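Local coordinates for kinesin-like protein KAR3 (Saccharomyces cerevisiae, PDB 1F9V), which is a kinesin-family motor protein that probably couples ATP hydrolysis to force production along microtubules, at residues V133-I138 with V181-L186; N85-Y91 with T239-L245; V77-L81 with H116-I121; G128-K132 with G233-Y237; V146-R150 with I195-A199. The protein carries 2 engineered substitutions. All coordinates share one frame. Residue numbers count along the deposited sequence, not the author numbering.

Contact 1 of 5, residues V133-I138 with V181-L186; sequences VNCEFI and VTSCKL
Two extended segments of the kinesin motor domain pair antiparallel here. Residues 133-138 belong to the long strand 130-141 of the central sheet. Residues 181-186 include the short edge strand 184-185. The end-to-end directions lie 144° apart, so the two chains splay toward Val181. There Val181 packs CG1 on Ile138 CG2 at 3.8 Å. Water 2 spans the widening gap, accepting from Phe137 N at 2.9 Å and donating to Thr182 O at 2.7 Å. Ser183, chi1 t, donates from OG to Glu136 OE2 at 2.7 Å; the other oxygen, OE1, bonds His224. Cys184 forms a hydrogen-bonded pair with Cys135: Cys135 N to Cys184 O and Cys184 N to Cys135 O are both 2.8 Å. Lys185 faces Asn134 as a non-hydrogen-bonded pair, with their CA atoms 4.2 Å apart. Leu186 N donates to Val133 O at 2.8 Å. Leu186 CD1 reaches Cys135 SG at 3.9 Å, on the face with Cys184. Water 1 joins Val133 N (2.9 Å) to Leu186 O (2.7 Å). Strand 218-228 pairs with strand 130-141 as well. Ile195 of helix 192-199 covers Cys135, Cys184 and Leu186, while helix 109-124 touches Val133.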
# COMPACT_ATOMS: atom_id res chain seq x y z
N VAL A 133 4.94 3.55 20.79
CA VAL A 133 4.79 2.89 19.51
C VAL A 133 4.97 1.38 19.59
O VAL A 133 5.95 0.90 20.15
CB VAL A 133 5.83 3.44 18.50
CG1 VAL A 133 5.59 2.83 17.12
CG2 VAL A 133 5.74 4.95 18.45
N ASN A 134 4.01 0.64 19.05
CA ASN A 134 4.12 -0.81 19.03
C ASN A 134 3.69 -1.29 17.65
O ASN A 134 2.90 -0.62 16.98
CB ASN A 134 3.30 -1.44 20.17
CG ASN A 134 1.81 -1.38 19.95
OD1 ASN A 134 1.16 -2.41 19.72
ND2 ASN A 134 1.25 -0.18 20.02
N CYS A 135 4.22 -2.42 17.21
CA CYS A 135 3.90 -2.91 15.88
C CYS A 135 3.74 -4.41 15.77
O CYS A 135 4.12 -5.17 16.66
CB CYS A 135 5.00 -2.46 14.91
SG CYS A 135 6.63 -3.24 15.20
N GLU A 136 3.17 -4.83 14.64
CA GLU A 136 2.99 -6.23 14.31
C GLU A 136 3.36 -6.33 12.84
O GLU A 136 3.25 -5.35 12.10
CB GLU A 136 1.53 -6.66 14.49
CG GLU A 136 1.00 -6.59 15.91
CD GLU A 136 0.39 -5.24 16.22
OE1 GLU A 136 -0.40 -4.75 15.39
OE2 GLU A 136 0.69 -4.67 17.29
N PHE A 137 3.83 -7.50 12.44
CA PHE A 137 4.20 -7.75 11.04
C PHE A 137 3.63 -9.12 10.70
O PHE A 137 4.11 -10.15 11.18
CB PHE A 137 5.73 -7.74 10.87
CG PHE A 137 6.18 -7.57 9.44
CD1 PHE A 137 5.29 -7.21 8.43
CD2 PHE A 137 7.51 -7.78 9.10
CE1 PHE A 137 5.72 -7.06 7.11
CE2 PHE A 137 7.95 -7.63 7.79
CZ PHE A 137 7.05 -7.27 6.79
N ILE A 138 2.58 -9.11 9.89
CA ILE A 138 1.92 -10.34 9.50
C ILE A 138 1.83 -10.47 8.00
O ILE A 138 2.17 -9.54 7.26
CB ILE A 138 0.47 -10.40 10.06
CG1 ILE A 138 -0.38 -9.29 9.43
CG2 ILE A 138 0.48 -10.24 11.59
CD1 ILE A 138 -1.88 -9.43 9.66
N VAL A 181 -0.78 -12.94 18.04
CA VAL A 181 0.12 -12.33 17.09
C VAL A 181 1.10 -11.47 17.86
O VAL A 181 0.69 -10.58 18.62
CB VAL A 181 -0.61 -11.44 16.07
CG1 VAL A 181 0.39 -10.52 15.36
CG2 VAL A 181 -1.36 -12.31 15.07
N THR A 182 2.38 -11.73 17.68
CA THR A 182 3.42 -10.98 18.37
C THR A 182 3.36 -9.48 18.11
O THR A 182 3.24 -9.04 16.97
CB THR A 182 4.81 -11.48 17.95
OG1 THR A 182 4.89 -12.89 18.14
CG2 THR A 182 5.90 -10.80 18.77
N SER A 183 3.41 -8.70 19.18
CA SER A 183 3.44 -7.25 19.05
C SER A 183 4.73 -6.79 19.72
O SER A 183 5.12 -7.32 20.76
CB SER A 183 2.24 -6.59 19.71
OG SER A 183 2.21 -5.20 19.41
N CYS A 184 5.39 -5.81 19.11
CA CYS A 184 6.66 -5.32 19.63
C CYS A 184 6.69 -3.82 19.87
O CYS A 184 6.15 -3.04 19.08
CB CYS A 184 7.79 -5.69 18.67
SG CYS A 184 7.91 -7.45 18.32
N LYS A 185 7.34 -3.42 20.95
CA LYS A 185 7.48 -2.01 21.27
C LYS A 185 8.60 -1.46 20.38
O LYS A 185 9.54 -2.19 20.04
CB LYS A 185 7.89 -1.83 22.73
CG LYS A 185 6.76 -1.99 23.73
CD LYS A 185 7.26 -1.67 25.14
CE LYS A 185 6.16 -1.77 26.17
NZ LYS A 185 6.55 -1.06 27.42
N LEU A 186 8.49 -0.20 20.01
CA LEU A 186 9.51 0.47 19.20
C LEU A 186 9.86 1.73 19.98
O LEU A 186 9.13 2.71 19.93
CB LEU A 186 8.97 0.84 17.82
CG LEU A 186 8.78 -0.29 16.79
CD1 LEU A 186 8.26 0.29 15.49
CD2 LEU A 186 10.09 -1.00 16.57
O HOH W 1 7.54 3.66 21.96
O HOH W 2 3.69 -9.70 14.34

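Contact 2 of 5, residues N85-Y91 with T239-L245; sequences NVCIFAY and TLNLVDL
This is a parallel strand pair at the centre of the P-loop NTPase sheet of the kinesin motor domain. The axes of strands 86-91 and 239-244 approach to 4.6 Å, with their directions 4° apart. The register is one to one, from Asn85 opposite Thr239 to Tyr91 opposite Leu245. Asn85 opens the pairing with its side chain: OD1 accepts from Thr239 N at 3.0 Å. Water 3 also links Asn85 OD1 (2.7 Å) to Thr239 OG1 (2.8 Å), and that hydroxyl bonds His224 too. Val86 N donates to Thr239 O at 2.7 Å, and Val86 O accepts from Asn241 N at 2.8 Å. Cys87 points to the face of Asn241, Phe89 and Val243. Ile88 N bonds Asn241 O at 3.0 Å, and Ile88 O bonds Val243 N at 2.8 Å. On the other face, with Val86 and Leu240, Ile88 CD1 meets Leu242 CD2 at 3.9 Å. The Phe89 ring (chi1 m) brings CD1 to 3.7 Å from Val243 CB. Ala90 N bonds Val243 O at 2.8 Å. Beside Ala90, Asp244 lies near the magnesium and ADP and bonds Thr99, a residue of the ADP pocket. The pairing closes with Leu245 N donating to Ala90 O at 3.1 Å. Tyr91 (chi1 t) turns its ring edge to Leu245, with CD1 of Tyr91 3.9 Å from CD1 of Leu245.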
# COMPACT_ATOMS: atom_id res chain seq x y z
N ASN A 85 -6.23 6.98 11.10
CA ASN A 85 -5.74 5.66 10.74
C ASN A 85 -5.25 5.85 9.31
O ASN A 85 -5.83 6.64 8.55
CB ASN A 85 -6.86 4.63 10.77
CG ASN A 85 -7.29 4.28 12.17
OD1 ASN A 85 -6.50 4.37 13.12
ND2 ASN A 85 -8.53 3.86 12.32
N VAL A 86 -4.22 5.11 8.95
CA VAL A 86 -3.64 5.24 7.62
C VAL A 86 -3.39 3.89 6.98
O VAL A 86 -2.94 2.96 7.65
CB VAL A 86 -2.29 6.02 7.70
CG1 VAL A 86 -1.52 5.89 6.38
CG2 VAL A 86 -2.55 7.46 8.05
N CYS A 87 -3.69 3.79 5.69
CA CYS A 87 -3.44 2.56 4.93
C CYS A 87 -2.66 2.93 3.68
O CYS A 87 -3.00 3.90 3.00
CB CYS A 87 -4.74 1.88 4.50
SG CYS A 87 -5.57 0.89 5.76
N ILE A 88 -1.61 2.18 3.39
CA ILE A 88 -0.82 2.38 2.18
C ILE A 88 -0.70 1.00 1.55
O ILE A 88 -0.17 0.08 2.16
CB ILE A 88 0.58 2.94 2.47
CG1 ILE A 88 0.46 4.34 3.09
CG2 ILE A 88 1.39 2.98 1.17
CD1 ILE A 88 1.79 5.01 3.41
N PHE A 89 -1.21 0.86 0.32
CA PHE A 89 -1.15 -0.42 -0.37
C PHE A 89 -0.24 -0.35 -1.60
O PHE A 89 -0.49 0.44 -2.51
CB PHE A 89 -2.54 -0.85 -0.85
CG PHE A 89 -3.56 -1.03 0.25
CD1 PHE A 89 -3.70 -2.26 0.89
CD2 PHE A 89 -4.41 0.01 0.59
CE1 PHE A 89 -4.69 -2.44 1.86
CE2 PHE A 89 -5.40 -0.16 1.56
CZ PHE A 89 -5.54 -1.39 2.20
N ALA A 90 0.79 -1.18 -1.64
CA ALA A 90 1.67 -1.23 -2.81
C ALA A 90 1.07 -2.34 -3.68
O ALA A 90 1.00 -3.50 -3.25
CB ALA A 90 3.09 -1.57 -2.41
N TYR A 91 0.65 -1.97 -4.89
CA TYR A 91 -0.01 -2.88 -5.83
C TYR A 91 0.77 -2.95 -7.14
O TYR A 91 1.29 -1.93 -7.61
CB TYR A 91 -1.43 -2.36 -6.11
CG TYR A 91 -2.24 -3.16 -7.10
CD1 TYR A 91 -3.23 -4.04 -6.66
CD2 TYR A 91 -2.03 -3.04 -8.48
CE1 TYR A 91 -3.99 -4.78 -7.57
CE2 TYR A 91 -2.78 -3.79 -9.40
CZ TYR A 91 -3.76 -4.66 -8.93
OH TYR A 91 -4.51 -5.40 -9.81
N THR A 239 -3.58 4.14 13.84
CA THR A 239 -2.92 2.95 13.33
C THR A 239 -2.54 3.09 11.86
O THR A 239 -3.32 3.60 11.05
CB THR A 239 -3.83 1.71 13.51
OG1 THR A 239 -4.06 1.48 14.91
CG2 THR A 239 -3.18 0.47 12.92
N LEU A 240 -1.32 2.67 11.53
CA LEU A 240 -0.83 2.70 10.16
C LEU A 240 -0.69 1.27 9.69
O LEU A 240 -0.11 0.44 10.38
CB LEU A 240 0.53 3.40 10.08
CG LEU A 240 0.52 4.86 10.52
CD1 LEU A 240 1.18 4.94 11.90
CD2 LEU A 240 1.25 5.73 9.49
N ASN A 241 -1.22 0.99 8.51
CA ASN A 241 -1.14 -0.33 7.93
C ASN A 241 -0.42 -0.18 6.60
O ASN A 241 -0.99 0.36 5.64
CB ASN A 241 -2.54 -0.91 7.74
CG ASN A 241 -3.37 -0.82 9.00
OD1 ASN A 241 -3.31 -1.71 9.85
ND2 ASN A 241 -4.14 0.26 9.14
N LEU A 242 0.83 -0.63 6.56
CA LEU A 242 1.68 -0.53 5.38
C LEU A 242 1.72 -1.90 4.71
O LEU A 242 2.36 -2.83 5.19
CB LEU A 242 3.07 -0.04 5.80
CG LEU A 242 3.00 1.15 6.77
CD1 LEU A 242 4.40 1.61 7.15
CD2 LEU A 242 2.22 2.29 6.13
N VAL A 243 1.04 -2.00 3.57
CA VAL A 243 0.88 -3.26 2.86
C VAL A 243 1.62 -3.44 1.54
O VAL A 243 1.57 -2.59 0.66
CB VAL A 243 -0.63 -3.52 2.57
CG1 VAL A 243 -0.86 -4.94 2.05
CG2 VAL A 243 -1.46 -3.26 3.83
N ASP A 244 2.29 -4.59 1.43
CA ASP A 244 3.02 -5.00 0.23
C ASP A 244 2.16 -6.16 -0.29
O ASP A 244 2.30 -7.30 0.15
CB ASP A 244 4.42 -5.47 0.65
CG ASP A 244 5.27 -5.92 -0.52
OD1 ASP A 244 4.77 -5.94 -1.66
OD2 ASP A 244 6.45 -6.25 -0.27
N LEU A 245 1.25 -5.84 -1.20
CA LEU A 245 0.33 -6.83 -1.73
C LEU A 245 0.93 -7.96 -2.55
O LEU A 245 2.06 -7.88 -3.03
CB LEU A 245 -0.75 -6.14 -2.58
CG LEU A 245 -1.66 -5.13 -1.87
CD1 LEU A 245 -2.43 -4.31 -2.90
CD2 LEU A 245 -2.64 -5.87 -0.96
O HOH W 3 -6.58 2.67 15.24

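Contact 3 of 5, residues V77-L81 with H116-I121; sequences VQSSL and HIFNWI
Leu81 pushes its side chain against helix 116-121, with CD1 3.3 Å from Trp120 CB. Its CD2 lies 4.1 Å from Ile121 CG1 and 4.5 Å from Ile117 CG2. Leu81 is chi1 m, chi2 t. It sits in a 3-10 segment, 79-81, where Leu81 N bonds Gln78 O at 3.0 Å. Three residues earlier, Gln78 (chi1 p, chi2 t) reaches the same helix. Gln78 NE2 donates to His116 NE2 at 2.9 Å, at the edge of the imidazole; His116 is chi1 t. Gln78 NE2 also lies 3.0 Å from Trp120 NE1, but both are donors and do not bond. Val77 CG2 touches His116 CD2 at 4.0 Å. The nearest CA pair is Gln78 and Ile117, 6.3 Å apart. Leu240 of strand 235-244 touches Val77, Ser80 and Ile117. The contact thus joins the end of helix 66-77 to helix 109-124, and both pack on the central sheet of the kinesin motor domain, a P-loop NTPase fold.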
# COMPACT_ATOMS: atom_id res chain seq x y z
N VAL A 77 1.52 9.87 6.49
CA VAL A 77 1.78 9.07 7.68
C VAL A 77 1.85 9.85 8.99
O VAL A 77 1.56 9.30 10.05
CB VAL A 77 3.07 8.22 7.53
CG1 VAL A 77 2.95 7.31 6.30
CG2 VAL A 77 4.28 9.12 7.41
N GLN A 78 2.20 11.14 8.93
CA GLN A 78 2.26 11.91 10.16
C GLN A 78 0.87 12.20 10.72
O GLN A 78 0.72 12.51 11.90
CB GLN A 78 3.04 13.22 9.94
CG GLN A 78 2.31 14.29 9.17
CD GLN A 78 3.22 15.45 8.80
OE1 GLN A 78 2.81 16.61 8.82
NE2 GLN A 78 4.46 15.14 8.46
N SER A 79 -0.15 12.08 9.88
CA SER A 79 -1.52 12.32 10.31
C SER A 79 -1.92 11.32 11.41
O SER A 79 -2.86 11.55 12.16
CB SER A 79 -2.49 12.23 9.12
OG SER A 79 -2.75 10.88 8.77
N SER A 80 -1.19 10.21 11.50
CA SER A 80 -1.47 9.20 12.52
C SER A 80 -1.20 9.73 13.92
O SER A 80 -1.71 9.19 14.91
CB SER A 80 -0.62 7.96 12.28
OG SER A 80 -1.37 6.95 11.64
N LEU A 81 -0.40 10.79 14.02
CA LEU A 81 -0.10 11.40 15.31
C LEU A 81 -1.31 12.20 15.79
O LEU A 81 -1.43 12.52 16.97
CB LEU A 81 1.14 12.29 15.20
CG LEU A 81 2.42 11.50 14.96
CD1 LEU A 81 3.45 12.38 14.28
CD2 LEU A 81 2.96 10.96 16.27
N HIS A 116 10.34 9.09 10.38
CA HIS A 116 9.58 10.32 10.33
C HIS A 116 8.70 10.48 11.57
O HIS A 116 8.60 11.57 12.14
CB HIS A 116 8.70 10.35 9.07
CG HIS A 116 8.04 11.66 8.81
ND1 HIS A 116 8.74 12.85 8.77
CD2 HIS A 116 6.75 11.98 8.56
CE1 HIS A 116 7.90 13.84 8.50
NE2 HIS A 116 6.69 13.33 8.37
N ILE A 117 8.06 9.39 11.99
CA ILE A 117 7.19 9.43 13.16
C ILE A 117 7.97 9.75 14.44
O ILE A 117 7.52 10.54 15.27
CB ILE A 117 6.45 8.08 13.34
CG1 ILE A 117 5.29 8.00 12.34
CG2 ILE A 117 5.91 7.96 14.77
CD1 ILE A 117 4.71 6.60 12.18
N PHE A 118 9.15 9.16 14.60
CA PHE A 118 9.95 9.42 15.79
C PHE A 118 10.49 10.85 15.79
O PHE A 118 10.66 11.45 16.85
CB PHE A 118 11.07 8.39 15.90
CG PHE A 118 10.67 7.16 16.67
CD1 PHE A 118 10.42 7.24 18.04
CD2 PHE A 118 10.51 5.94 16.02
CE1 PHE A 118 10.01 6.11 18.75
CE2 PHE A 118 10.09 4.81 16.73
CZ PHE A 118 9.84 4.90 18.10
N ASN A 119 10.75 11.40 14.60
CA ASN A 119 11.24 12.78 14.53
C ASN A 119 10.12 13.67 15.04
O ASN A 119 10.35 14.64 15.76
CB ASN A 119 11.59 13.18 13.09
CG ASN A 119 12.87 12.54 12.60
OD1 ASN A 119 13.69 12.07 13.39
ND2 ASN A 119 13.05 12.51 11.28
N TRP A 120 8.89 13.33 14.66
CA TRP A 120 7.72 14.09 15.07
C TRP A 120 7.43 13.89 16.56
O TRP A 120 7.04 14.82 17.25
CB TRP A 120 6.51 13.65 14.26
CG TRP A 120 6.24 14.55 13.10
CD1 TRP A 120 6.40 14.24 11.78
CD2 TRP A 120 5.78 15.90 13.16
NE1 TRP A 120 6.07 15.33 11.01
CE2 TRP A 120 5.68 16.36 11.82
CE3 TRP A 120 5.44 16.77 14.20
CZ2 TRP A 120 5.25 17.65 11.51
CZ3 TRP A 120 5.01 18.06 13.88
CH2 TRP A 120 4.92 18.48 12.55
N ILE A 121 7.63 12.66 17.03
CA ILE A 121 7.38 12.34 18.43
C ILE A 121 8.32 13.17 19.30
O ILE A 121 7.89 13.72 20.32
CB ILE A 121 7.61 10.82 18.70
CG1 ILE A 121 6.43 10.01 18.14
CG2 ILE A 121 7.77 10.58 20.20
CD1 ILE A 121 6.57 8.51 18.27

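Contact 4 of 5, residues G128-K132 with G233-Y237; sequences GWDYK and GAHSY
At the outer end of the central sheet of the kinesin motor domain, two strands approach through their side chains. Strand 130-132 and strand 235-237 are both partners of strand 218-228, which lies between them in the sheet. Their backbones therefore stay apart: Trp129 CA is 8.7 Å from Ala234 CA, and Tyr131 CA is 8.9 Å from Ser236 CA. No hydrogen bond crosses between the two segments. Gly128 has positive phi (80°) and is the C-prime residue of the Schellman motif that ends helix 109-124. The chain then extends, and Trp129 takes chi1 m with chi2 104°. Its indole reaches across the gap, and CH2 comes 3.7 Å from Ala234 CB. Trp129 CH2 is also 4.2 Å from His235 N, and Trp129 CZ3 is 4.2 Å from Ser236 OG. Ala234 and Ser236 point toward the first segment, while His235 points away and bonds Gly233 O through ND1 at 3.1 Å. Lys132 NZ bonds Asp130 O at 3.2 Å and also Ser226 O on the intervening strand. Tyr131, chi1 m, rests on helix 109-124, and its hydroxyl bonds Leu81 O. Its ring comes up to the serine, with Tyr131 CE1 3.7 Å from Ser236 OG.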
# COMPACT_ATOMS: atom_id res chain seq x y z
N GLY A 128 4.22 18.60 25.59
CA GLY A 128 3.77 17.71 26.64
C GLY A 128 3.23 16.36 26.18
O GLY A 128 2.62 15.63 26.96
N TRP A 129 3.47 16.02 24.92
CA TRP A 129 2.99 14.76 24.38
C TRP A 129 3.94 13.59 24.65
O TRP A 129 5.15 13.70 24.49
CB TRP A 129 2.76 14.88 22.87
CG TRP A 129 1.43 15.47 22.51
CD1 TRP A 129 1.19 16.73 22.06
CD2 TRP A 129 0.16 14.81 22.56
NE1 TRP A 129 -0.16 16.91 21.84
CE2 TRP A 129 -0.81 15.75 22.14
CE3 TRP A 129 -0.26 13.52 22.93
CZ2 TRP A 129 -2.18 15.44 22.07
CZ3 TRP A 129 -1.62 13.22 22.86
CH2 TRP A 129 -2.56 14.17 22.44
N ASP A 130 3.37 12.47 25.07
CA ASP A 130 4.14 11.27 25.32
C ASP A 130 3.52 10.22 24.40
O ASP A 130 2.36 9.87 24.55
CB ASP A 130 4.01 10.83 26.77
CG ASP A 130 4.93 9.67 27.11
OD1 ASP A 130 5.87 9.40 26.34
OD2 ASP A 130 4.72 9.03 28.16
N TYR A 131 4.31 9.74 23.44
CA TYR A 131 3.82 8.75 22.49
C TYR A 131 4.51 7.40 22.66
O TYR A 131 5.72 7.34 22.87
CB TYR A 131 4.05 9.24 21.05
CG TYR A 131 3.05 10.25 20.55
CD1 TYR A 131 1.87 9.85 19.91
CD2 TYR A 131 3.30 11.62 20.66
CE1 TYR A 131 0.97 10.78 19.40
CE2 TYR A 131 2.41 12.56 20.15
CZ TYR A 131 1.25 12.13 19.52
OH TYR A 131 0.37 13.06 19.02
N LYS A 132 3.74 6.33 22.54
CA LYS A 132 4.28 4.98 22.63
C LYS A 132 3.99 4.33 21.29
O LYS A 132 2.91 4.53 20.74
CB LYS A 132 3.63 4.19 23.76
CG LYS A 132 4.22 4.50 25.13
CD LYS A 132 3.60 5.77 25.70
CE LYS A 132 2.08 5.72 25.64
NZ LYS A 132 1.47 7.08 25.77
N GLY A 233 -4.53 16.63 29.27
CA GLY A 233 -5.06 15.29 29.48
C GLY A 233 -5.53 14.64 28.18
O GLY A 233 -6.15 13.58 28.20
N ALA A 234 -5.22 15.29 27.06
CA ALA A 234 -5.61 14.79 25.75
C ALA A 234 -5.08 13.38 25.50
O ALA A 234 -4.09 12.96 26.08
CB ALA A 234 -5.10 15.73 24.67
N HIS A 235 -5.77 12.66 24.62
CA HIS A 235 -5.38 11.31 24.26
C HIS A 235 -5.56 11.16 22.76
O HIS A 235 -6.40 11.83 22.17
CB HIS A 235 -6.27 10.29 24.98
CG HIS A 235 -5.73 9.82 26.30
ND1 HIS A 235 -5.86 10.54 27.47
CD2 HIS A 235 -5.08 8.67 26.64
CE1 HIS A 235 -5.32 9.86 28.47
NE2 HIS A 235 -4.84 8.72 27.99
N SER A 236 -4.75 10.30 22.15
CA SER A 236 -4.85 10.07 20.72
C SER A 236 -4.34 8.68 20.37
O SER A 236 -3.40 8.18 20.98
CB SER A 236 -4.05 11.14 19.95
OG SER A 236 -2.72 10.72 19.71
N TYR A 237 -5.00 8.04 19.41
CA TYR A 237 -4.62 6.70 18.97
C TYR A 237 -4.82 6.58 17.46
O TYR A 237 -5.90 6.85 16.95
CB TYR A 237 -5.46 5.64 19.68
CG TYR A 237 -4.89 4.25 19.58
CD1 TYR A 237 -3.87 3.83 20.44
CD2 TYR A 237 -5.35 3.36 18.62
CE1 TYR A 237 -3.33 2.54 20.34
CE2 TYR A 237 -4.82 2.07 18.52
CZ TYR A 237 -3.82 1.67 19.38
OH TYR A 237 -3.32 0.40 19.29

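Contact 5 of 5, residues V146-R150 with I195-A199; sequences VDLLR and ILKKA
A type I beta turn, Asp147 to Arg150, packs here against the last turn of helix 192-199 in the kinesin motor domain. The turn follows strand 144-147. Asp147 (chi1 t) also makes an Asx turn, with OD1 accepting from Leu149 N at 3.0 Å. The tight backbone sends two leucines to the helix. Leu149 (chi1 m, chi2 t) is the main bump. Its CD2 enters a shallow hollow formed by Ile195, Lys198 and Ala199. Leu149 CD2 lies 3.6 Å from Ile195 CG2, 3.5 Å from Ile195 O, 4.1 Å from Lys198 CB and 4.3 Å from Ala199 CB. Ile195 O is the acceptor for Ala199 N at 3.0 Å within the helix, so the methyl rests against a helical turn. Leu148 (chi1 m, chi2 t) meets the small side chain of Ala199, with Leu148 CB 4.0 Å from Ala199 CB. The nearest CA pair is there, Leu148 CA to Ala199 CA at 4.9 Å. Phe137 of strand 130-141 touches both Leu149 and Ala199, and Cys184 touches both Leu149 and Ile195. No hydrogen bond joins the two segments. Their polar meeting is a CH···O contact, with Ala199 CA 3.6 Å from Leu148 O.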
# COMPACT_ATOMS: atom_id res chain seq x y z
N VAL A 146 -0.60 -15.12 9.08
CA VAL A 146 0.63 -15.72 9.59
C VAL A 146 1.41 -14.61 10.30
O VAL A 146 1.53 -13.50 9.79
CB VAL A 146 1.51 -16.30 8.45
CG1 VAL A 146 2.85 -16.74 9.01
CG2 VAL A 146 0.80 -17.46 7.78
N ASP A 147 1.92 -14.92 11.49
CA ASP A 147 2.68 -13.97 12.27
C ASP A 147 4.15 -14.10 11.86
O ASP A 147 4.78 -15.12 12.13
CB ASP A 147 2.51 -14.28 13.76
CG ASP A 147 3.31 -13.36 14.66
OD1 ASP A 147 3.90 -12.37 14.17
OD2 ASP A 147 3.36 -13.63 15.88
N LEU A 148 4.67 -13.07 11.19
CA LEU A 148 6.06 -13.09 10.72
C LEU A 148 7.07 -12.88 11.83
O LEU A 148 8.26 -13.15 11.66
CB LEU A 148 6.26 -12.03 9.63
CG LEU A 148 5.34 -12.09 8.40
CD1 LEU A 148 5.68 -10.95 7.43
CD2 LEU A 148 5.49 -13.43 7.71
N LEU A 149 6.60 -12.38 12.97
CA LEU A 149 7.48 -12.14 14.11
C LEU A 149 7.38 -13.25 15.15
O LEU A 149 7.88 -13.11 16.26
CB LEU A 149 7.13 -10.80 14.77
CG LEU A 149 7.09 -9.57 13.85
CD1 LEU A 149 6.82 -8.33 14.67
CD2 LEU A 149 8.40 -9.44 13.10
N ARG A 150 6.73 -14.35 14.79
CA ARG A 150 6.57 -15.47 15.72
C ARG A 150 7.91 -16.02 16.17
O ARG A 150 8.80 -16.27 15.35
CB ARG A 150 5.72 -16.57 15.07
CG ARG A 150 6.48 -17.48 14.11
CD ARG A 150 7.08 -18.67 14.85
NE ARG A 150 7.59 -19.71 13.96
CZ ARG A 150 7.81 -20.97 14.32
NH1 ARG A 150 7.55 -21.37 15.56
NH2 ARG A 150 8.27 -21.85 13.43
N ILE A 195 12.87 -5.98 14.02
CA ILE A 195 11.59 -6.45 13.49
C ILE A 195 11.76 -6.99 12.07
O ILE A 195 11.39 -8.13 11.78
CB ILE A 195 10.54 -5.32 13.46
CG1 ILE A 195 10.47 -4.62 14.83
CG2 ILE A 195 9.18 -5.88 13.05
CD1 ILE A 195 9.97 -5.49 15.95
N LEU A 196 12.30 -6.15 11.20
CA LEU A 196 12.51 -6.53 9.80
C LEU A 196 13.43 -7.75 9.72
O LEU A 196 13.17 -8.67 8.95
CB LEU A 196 13.11 -5.36 9.02
CG LEU A 196 12.17 -4.16 8.87
CD1 LEU A 196 12.94 -2.96 8.33
CD2 LEU A 196 11.02 -4.53 7.95
N LYS A 197 14.48 -7.74 10.52
CA LYS A 197 15.43 -8.84 10.55
C LYS A 197 14.72 -10.14 10.94
O LYS A 197 14.97 -11.20 10.36
CB LYS A 197 16.54 -8.54 11.55
CG LYS A 197 17.56 -7.53 11.05
CD LYS A 197 18.76 -7.47 11.98
CE LYS A 197 19.66 -8.67 11.78
NZ LYS A 197 18.94 -9.89 11.29
N LYS A 198 13.85 -10.04 11.94
CA LYS A 198 13.09 -11.18 12.44
C LYS A 198 12.18 -11.76 11.35
O LYS A 198 12.15 -12.98 11.13
CB LYS A 198 12.26 -10.75 13.65
CG LYS A 198 11.66 -11.90 14.45
CD LYS A 198 11.88 -11.73 15.97
CE LYS A 198 12.19 -10.29 16.39
NZ LYS A 198 11.59 -9.95 17.72
N ALA A 199 11.44 -10.89 10.68
CA ALA A 199 10.52 -11.30 9.62
C ALA A 199 11.21 -11.99 8.46
O ALA A 199 10.61 -12.81 7.77
CB ALA A 199 9.76 -10.09 9.12

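In the fold
All five contacts build on the central sheet of one motor domain. The centre of contact 2 lies about 4 Å from the chain centre. Its Asp244 side chain is about 4 Å from magnesium and about 5 Å from a bound ADP. Contact 3 packs onto contact 2, where Leu240 CG lies 3.0 Å from Ser80 OG. The side chain of Gln78 in contact 3 is about 7 Å from a bound ADP. Contacts 1 and 4 share strand 130-141, with centres 19 Å apart. Contact 4 joins contact 3 through Tyr131 OH and Leu81 O (2.8 Å). Contacts 1 and 5 are closest, centres 9 Å apart; Thr182 N lies 2.8 Å from Asp147 OD2. Contacts 4 and 5 are farthest, centres 28 Å apart.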